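Local atomic coordinates of group 3 allergen SMIPP-S YvT004A06 (Sarcoptes scabiei type hominis, PDB entry 3H7T), a protein that adopts the trypsin-like serine protease fold as an inactivated paralogue from the scabies mite, and has probably lost peptide-bond cleavage. Residues E141-E153 against I165-T179. Numbering follows the deposited sequence.
Sequences EANFTVVDRKSCE and IYDGVFCAGGEYDET. With ZN (zinc ion), chain D; ZN (zinc ion), chain C; ZN (zinc ion), chain F.
The carboxylate of D177 grips T145 twice, taking the backbone N on one oxygen and the hydroxyl on the other. T145 N reaches D177 OD2 at 2.7 Å in a nearly straight bond (168°), while T145 OG1 donates to D177 OD1 at 2.6 Å, on that oxygen's syn lone pair. The hydroxyl can serve because it lies beside its own backbone N (chi1 -47°). The ring of Y176 brings its edge up to the same OG1. One residue before T145, F144 offers a ring face to T179, whose CG2 sits 3.6 Å from the ring centroid in a CH-pi contact; F214 meets the F144 ring edge-to-face. E178, next to T179, shares a zinc ion with E209. Next along the chain, strand 140-147 pairs antiparallel with strand 169-172 in the C-terminal beta-barrel of the trypsin fold, with V146 opposite A172 as a non-hydrogen-bonded pair. G173 N donates to T145 O, and V147 N to C171 O; a water bridges V147 O and C171 N, whose direct bond is missing. D148 is the N-cap of helix 149-157, its carboxylate accepting from S151 N, and the C152–C171 disulfide (chi3 -73°) links this helix to strand 169-172. I165 CD1 rests 3.7 Å from C152 SG. E153 and a water hold a second zinc ion. R149 bends at chi3, bringing NE and NH2 side-on to V169 O, both at 2.8 Å and with that oxygen in the guanidinium plane; NH2 also forms a salt bridge with D113. Near R149 CD, D167 OD1 binds a third zinc ion.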
loop_
_atom_site.group_PDB
_atom_site.type_symbol
_atom_site.label_atom_id
_atom_site.label_comp_id
_atom_site.label_asym_id
_atom_site.label_seq_id
_atom_site.Cartn_x
_atom_site.Cartn_y
_atom_site.Cartn_z
ATOM N N GLU A 141 -9.560 -8.141 -4.152
ATOM C CA GLU A 141 -9.688 -6.777 -4.665
ATOM C C GLU A 141 -10.983 -6.134 -4.189
ATOM O O GLU A 141 -11.959 -6.827 -3.912
ATOM C CB GLU A 141 -9.640 -6.757 -6.204
ATOM C CG GLU A 141 -10.834 -7.468 -6.847
ATOM C CD GLU A 141 -10.942 -7.261 -8.347
ATOM O OE1 GLU A 141 -12.061 -6.979 -8.814
ATOM O OE2 GLU A 141 -9.926 -7.378 -9.060
ATOM N N ALA A 142 -10.987 -4.809 -4.101
ATOM C CA ALA A 142 -12.218 -4.055 -3.895
ATOM C C ALA A 142 -12.089 -2.637 -4.432
ATOM O O ALA A 142 -10.987 -2.074 -4.509
ATOM C CB ALA A 142 -12.613 -4.032 -2.420
ATOM N N ASN A 143 -13.229 -2.066 -4.803
ATOM C CA ASN A 143 -13.313 -0.642 -5.037
ATOM C C ASN A 143 -13.697 0.068 -3.744
ATOM O O ASN A 143 -14.746 -0.210 -3.151
ATOM C CB ASN A 143 -14.271 -0.324 -6.192
ATOM C CG ASN A 143 -13.570 -0.365 -7.557
ATOM O OD1 ASN A 143 -13.234 -1.432 -8.058
ATOM N ND2 ASN A 143 -13.316 0.807 -8.135
ATOM N N PHE A 144 -12.807 0.949 -3.292
ATOM C CA PHE A 144 -13.027 1.769 -2.106
ATOM C C PHE A 144 -13.511 3.141 -2.556
ATOM O O PHE A 144 -12.817 3.820 -3.340
ATOM C CB PHE A 144 -11.706 1.974 -1.352
ATOM C CG PHE A 144 -11.261 0.802 -0.506
ATOM C CD1 PHE A 144 -11.088 0.962 0.868
ATOM C CD2 PHE A 144 -10.952 -0.435 -1.083
ATOM C CE1 PHE A 144 -10.655 -0.093 1.672
ATOM C CE2 PHE A 144 -10.506 -1.505 -0.296
ATOM C CZ PHE A 144 -10.363 -1.340 1.093
ATOM N N THR A 145 -14.661 3.570 -2.043
ATOM C CA THR A 145 -15.178 4.914 -2.322
ATOM C C THR A 145 -14.443 5.962 -1.502
ATOM O O THR A 145 -14.365 5.865 -0.276
ATOM C CB THR A 145 -16.694 5.033 -2.056
ATOM O OG1 THR A 145 -17.363 3.926 -2.655
ATOM C CG2 THR A 145 -17.247 6.331 -2.653
ATOM N N VAL A 146 -13.907 6.958 -2.197
ATOM C CA VAL A 146 -13.130 8.023 -1.575
ATOM C C VAL A 146 -14.025 8.930 -0.716
ATOM O O VAL A 146 -15.079 9.401 -1.155
ATOM C CB VAL A 146 -12.304 8.825 -2.640
ATOM C CG1 VAL A 146 -11.659 10.068 -2.028
ATOM C CG2 VAL A 146 -11.220 7.917 -3.277
ATOM N N VAL A 147 -13.597 9.142 0.522
ATOM C CA VAL A 147 -14.319 9.965 1.481
ATOM C C VAL A 147 -13.596 11.308 1.587
ATOM O O VAL A 147 -12.371 11.347 1.705
ATOM C CB VAL A 147 -14.357 9.277 2.871
ATOM C CG1 VAL A 147 -14.993 10.181 3.928
ATOM C CG2 VAL A 147 -15.112 7.930 2.793
ATOM N N ASP A 148 -14.363 12.397 1.558
ATOM C CA ASP A 148 -13.830 13.743 1.762
ATOM C C ASP A 148 -12.897 13.833 2.976
ATOM O O ASP A 148 -13.275 13.424 4.077
ATOM C CB ASP A 148 -14.989 14.728 1.931
ATOM C CG ASP A 148 -14.511 16.141 2.114
ATOM O OD1 ASP A 148 -14.125 16.767 1.106
ATOM O OD2 ASP A 148 -14.506 16.613 3.269
ATOM N N ARG A 149 -11.686 14.363 2.773
ATOM C CA ARG A 149 -10.688 14.447 3.858
ATOM C C ARG A 149 -11.187 15.128 5.138
ATOM O O ARG A 149 -10.990 14.599 6.237
ATOM C CB ARG A 149 -9.400 15.122 3.376
ATOM C CG ARG A 149 -8.292 15.173 4.434
ATOM C CD ARG A 149 -6.954 15.642 3.870
ATOM N NE ARG A 149 -6.428 14.763 2.821
ATOM C CZ ARG A 149 -6.476 15.039 1.515
ATOM N NH1 ARG A 149 -7.031 16.164 1.085
ATOM N NH2 ARG A 149 -5.977 14.186 0.634
ATOM N N LYS A 150 -11.823 16.296 4.999
ATOM C CA LYS A 150 -12.396 16.985 6.152
ATOM C C LYS A 150 -13.413 16.117 6.906
ATOM O O LYS A 150 -13.364 16.012 8.134
ATOM C CB LYS A 150 -13.038 18.320 5.741
ATOM C CG LYS A 150 -13.467 19.185 6.932
ATOM C CD LYS A 150 -12.273 19.527 7.812
ATOM C CE LYS A 150 -12.693 20.295 9.056
ATOM N NZ LYS A 150 -11.520 20.598 9.917
ATOM N N SER A 151 -14.321 15.497 6.158
ATOM C CA SER A 151 -15.342 14.631 6.736
ATOM C C SER A 151 -14.722 13.414 7.443
ATOM O O SER A 151 -15.160 13.025 8.537
ATOM C CB SER A 151 -16.350 14.212 5.656
ATOM O OG SER A 151 -16.890 12.932 5.936
ATOM N N CYS A 152 -13.686 12.843 6.835
ATOM C CA CYS A 152 -12.949 11.727 7.441
ATOM C C CYS A 152 -12.241 12.155 8.724
ATOM O O CYS A 152 -12.303 11.453 9.728
ATOM C CB CYS A 152 -11.948 11.153 6.441
ATOM S SG CYS A 152 -10.907 9.798 7.028
ATOM N N GLU A 153 -11.575 13.309 8.684
ATOM C CA GLU A 153 -10.946 13.856 9.878
ATOM C C GLU A 153 -11.923 14.075 11.028
ATOM O O GLU A 153 -11.599 13.772 12.184
ATOM C CB GLU A 153 -10.222 15.173 9.598
ATOM C CG GLU A 153 -9.591 15.701 10.882
ATOM C CD GLU A 153 -8.820 16.979 10.711
ATOM O OE1 GLU A 153 -9.323 17.906 10.042
ATOM O OE2 GLU A 153 -7.711 17.056 11.274
ATOM N N ILE A 165 -4.983 11.829 10.087
ATOM C CA ILE A 165 -5.540 12.401 8.849
ATOM C C ILE A 165 -4.907 13.764 8.547
ATOM O O ILE A 165 -5.033 14.720 9.325
ATOM C CB ILE A 165 -7.097 12.529 8.912
ATOM C CG1 ILE A 165 -7.748 11.263 9.531
ATOM C CG2 ILE A 165 -7.685 12.894 7.537
ATOM C CD1 ILE A 165 -7.589 9.991 8.702
ATOM N N TYR A 166 -4.239 13.845 7.404
ATOM C CA TYR A 166 -3.518 15.066 7.011
ATOM C C TYR A 166 -3.456 15.093 5.476
ATOM O O TYR A 166 -3.936 14.161 4.831
ATOM C CB TYR A 166 -2.134 15.101 7.690
ATOM C CG TYR A 166 -1.148 14.091 7.160
ATOM C CD1 TYR A 166 -0.065 14.500 6.385
ATOM C CD2 TYR A 166 -1.301 12.723 7.410
ATOM C CE1 TYR A 166 0.835 13.585 5.883
ATOM C CE2 TYR A 166 -0.399 11.800 6.913
ATOM C CZ TYR A 166 0.662 12.237 6.143
ATOM O OH TYR A 166 1.561 11.342 5.618
ATOM N N ASP A 167 -2.884 16.134 4.878
ATOM C CA ASP A 167 -2.934 16.278 3.415
ATOM C C ASP A 167 -2.215 15.162 2.652
ATOM O O ASP A 167 -2.499 14.925 1.471
ATOM C CB ASP A 167 -2.394 17.640 2.958
ATOM C CG ASP A 167 -3.216 18.811 3.474
ATOM O OD1 ASP A 167 -4.437 18.669 3.733
ATOM O OD2 ASP A 167 -2.630 19.904 3.604
ATOM N N GLY A 168 -1.280 14.486 3.317
ATOM C CA GLY A 168 -0.501 13.425 2.679
ATOM C C GLY A 168 -1.198 12.065 2.661
ATOM O O GLY A 168 -0.612 11.066 2.223
ATOM N N VAL A 169 -2.430 12.021 3.167
ATOM C CA VAL A 169 -3.293 10.846 3.006
ATOM C C VAL A 169 -4.643 11.212 2.425
ATOM O O VAL A 169 -5.063 12.372 2.488
ATOM C CB VAL A 169 -3.499 10.034 4.337
ATOM C CG1 VAL A 169 -2.169 9.465 4.844
ATOM C CG2 VAL A 169 -4.215 10.856 5.417
ATOM N N PHE A 170 -5.319 10.217 1.856
ATOM C CA PHE A 170 -6.742 10.325 1.564
ATOM C C PHE A 170 -7.468 9.158 2.211
ATOM O O PHE A 170 -6.844 8.153 2.576
ATOM C CB PHE A 170 -7.019 10.405 0.052
ATOM C CG PHE A 170 -6.729 9.141 -0.712
ATOM C CD1 PHE A 170 -7.698 8.139 -0.832
ATOM C CD2 PHE A 170 -5.505 8.969 -1.351
ATOM C CE1 PHE A 170 -7.434 6.968 -1.562
ATOM C CE2 PHE A 170 -5.228 7.799 -2.084
ATOM C CZ PHE A 170 -6.198 6.803 -2.199
ATOM N N CYS A 171 -8.781 9.304 2.374
ATOM C CA CYS A 171 -9.590 8.289 3.046
ATOM C C CYS A 171 -10.483 7.620 2.027
ATOM O O CYS A 171 -10.968 8.277 1.099
ATOM C CB CYS A 171 -10.455 8.921 4.138
ATOM S SG CYS A 171 -9.521 9.673 5.507
ATOM N N ALA A 172 -10.694 6.317 2.201
ATOM C CA ALA A 172 -11.574 5.563 1.330
ATOM C C ALA A 172 -12.138 4.349 2.047
ATOM O O ALA A 172 -11.530 3.829 2.993
ATOM C CB ALA A 172 -10.853 5.159 0.039
ATOM N N GLY A 173 -13.313 3.920 1.590
ATOM C CA GLY A 173 -14.040 2.817 2.196
ATOM C C GLY A 173 -14.766 3.268 3.448
ATOM O O GLY A 173 -15.158 4.436 3.579
ATOM N N GLY A 174 -14.943 2.341 4.381
ATOM C CA GLY A 174 -15.648 2.639 5.612
ATOM C C GLY A 174 -17.066 2.120 5.541
ATOM O O GLY A 174 -17.367 1.237 4.731
ATOM N N GLU A 175 -17.931 2.696 6.376
ATOM C CA GLU A 175 -19.321 2.262 6.529
ATOM C C GLU A 175 -20.150 2.292 5.238
ATOM O O GLU A 175 -20.984 1.421 5.027
ATOM C CB GLU A 175 -20.021 3.081 7.619
ATOM C CG GLU A 175 -21.429 2.579 7.967
ATOM C CD GLU A 175 -21.990 3.179 9.245
ATOM O OE1 GLU A 175 -21.642 4.330 9.586
ATOM O OE2 GLU A 175 -22.787 2.489 9.914
ATOM N N TYR A 176 -19.919 3.295 4.393
ATOM C CA TYR A 176 -20.655 3.428 3.133
ATOM C C TYR A 176 -20.542 2.167 2.260
ATOM O O TYR A 176 -21.555 1.633 1.800
ATOM C CB TYR A 176 -20.183 4.674 2.373
ATOM C CG TYR A 176 -20.907 4.927 1.064
ATOM C CD1 TYR A 176 -22.202 5.451 1.048
ATOM C CD2 TYR A 176 -20.289 4.657 -0.159
ATOM C CE1 TYR A 176 -22.869 5.689 -0.152
ATOM C CE2 TYR A 176 -20.951 4.895 -1.370
ATOM C CZ TYR A 176 -22.240 5.411 -1.355
ATOM O OH TYR A 176 -22.902 5.649 -2.541
ATOM N N ASP A 177 -19.315 1.686 2.068
ATOM C CA ASP A 177 -19.044 0.488 1.263
ATOM C C ASP A 177 -19.115 -0.807 2.076
ATOM O O ASP A 177 -19.299 -1.887 1.509
ATOM C CB ASP A 177 -17.629 0.539 0.675
ATOM C CG ASP A 177 -17.380 1.738 -0.215
ATOM O OD1 ASP A 177 -18.317 2.195 -0.904
ATOM O OD2 ASP A 177 -16.216 2.199 -0.242
ATOM N N GLU A 178 -18.923 -0.693 3.392
ATOM C CA GLU A 178 -18.575 -1.833 4.251
ATOM C C GLU A 178 -17.325 -2.536 3.687
ATOM O O GLU A 178 -17.283 -3.754 3.520
ATOM C CB GLU A 178 -19.770 -2.781 4.446
ATOM C CG GLU A 178 -19.931 -3.298 5.870
ATOM C CD GLU A 178 -20.089 -2.196 6.904
ATOM O OE1 GLU A 178 -19.122 -1.943 7.648
ATOM O OE2 GLU A 178 -21.171 -1.581 6.983
ATOM N N THR A 179 -16.308 -1.728 3.402
ATOM C CA THR A 179 -15.086 -2.176 2.745
ATOM C C THR A 179 -13.914 -1.574 3.524
ATOM O O THR A 179 -13.910 -0.381 3.792
ATOM C CB THR A 179 -15.073 -1.705 1.259
ATOM O OG1 THR A 179 -16.193 -2.279 0.573
ATOM C CG2 THR A 179 -13.834 -2.143 0.553
HETATM ZN ZN ZN D . -6.822 18.923 9.969
HETATM ZN ZN ZN C . -5.116 19.892 5.130
HETATM ZN ZN ZN F . -21.162 -1.453 9.550
HETATM O O HOH W 1 -16.890 5.498 1.279
HETATM O O HOH W 2 -9.862 11.902 1.348
HETATM O O HOH W 3 -8.706 20.174 9.382
HETATM O O HOH W 4 -22.506 -0.077 9.989
#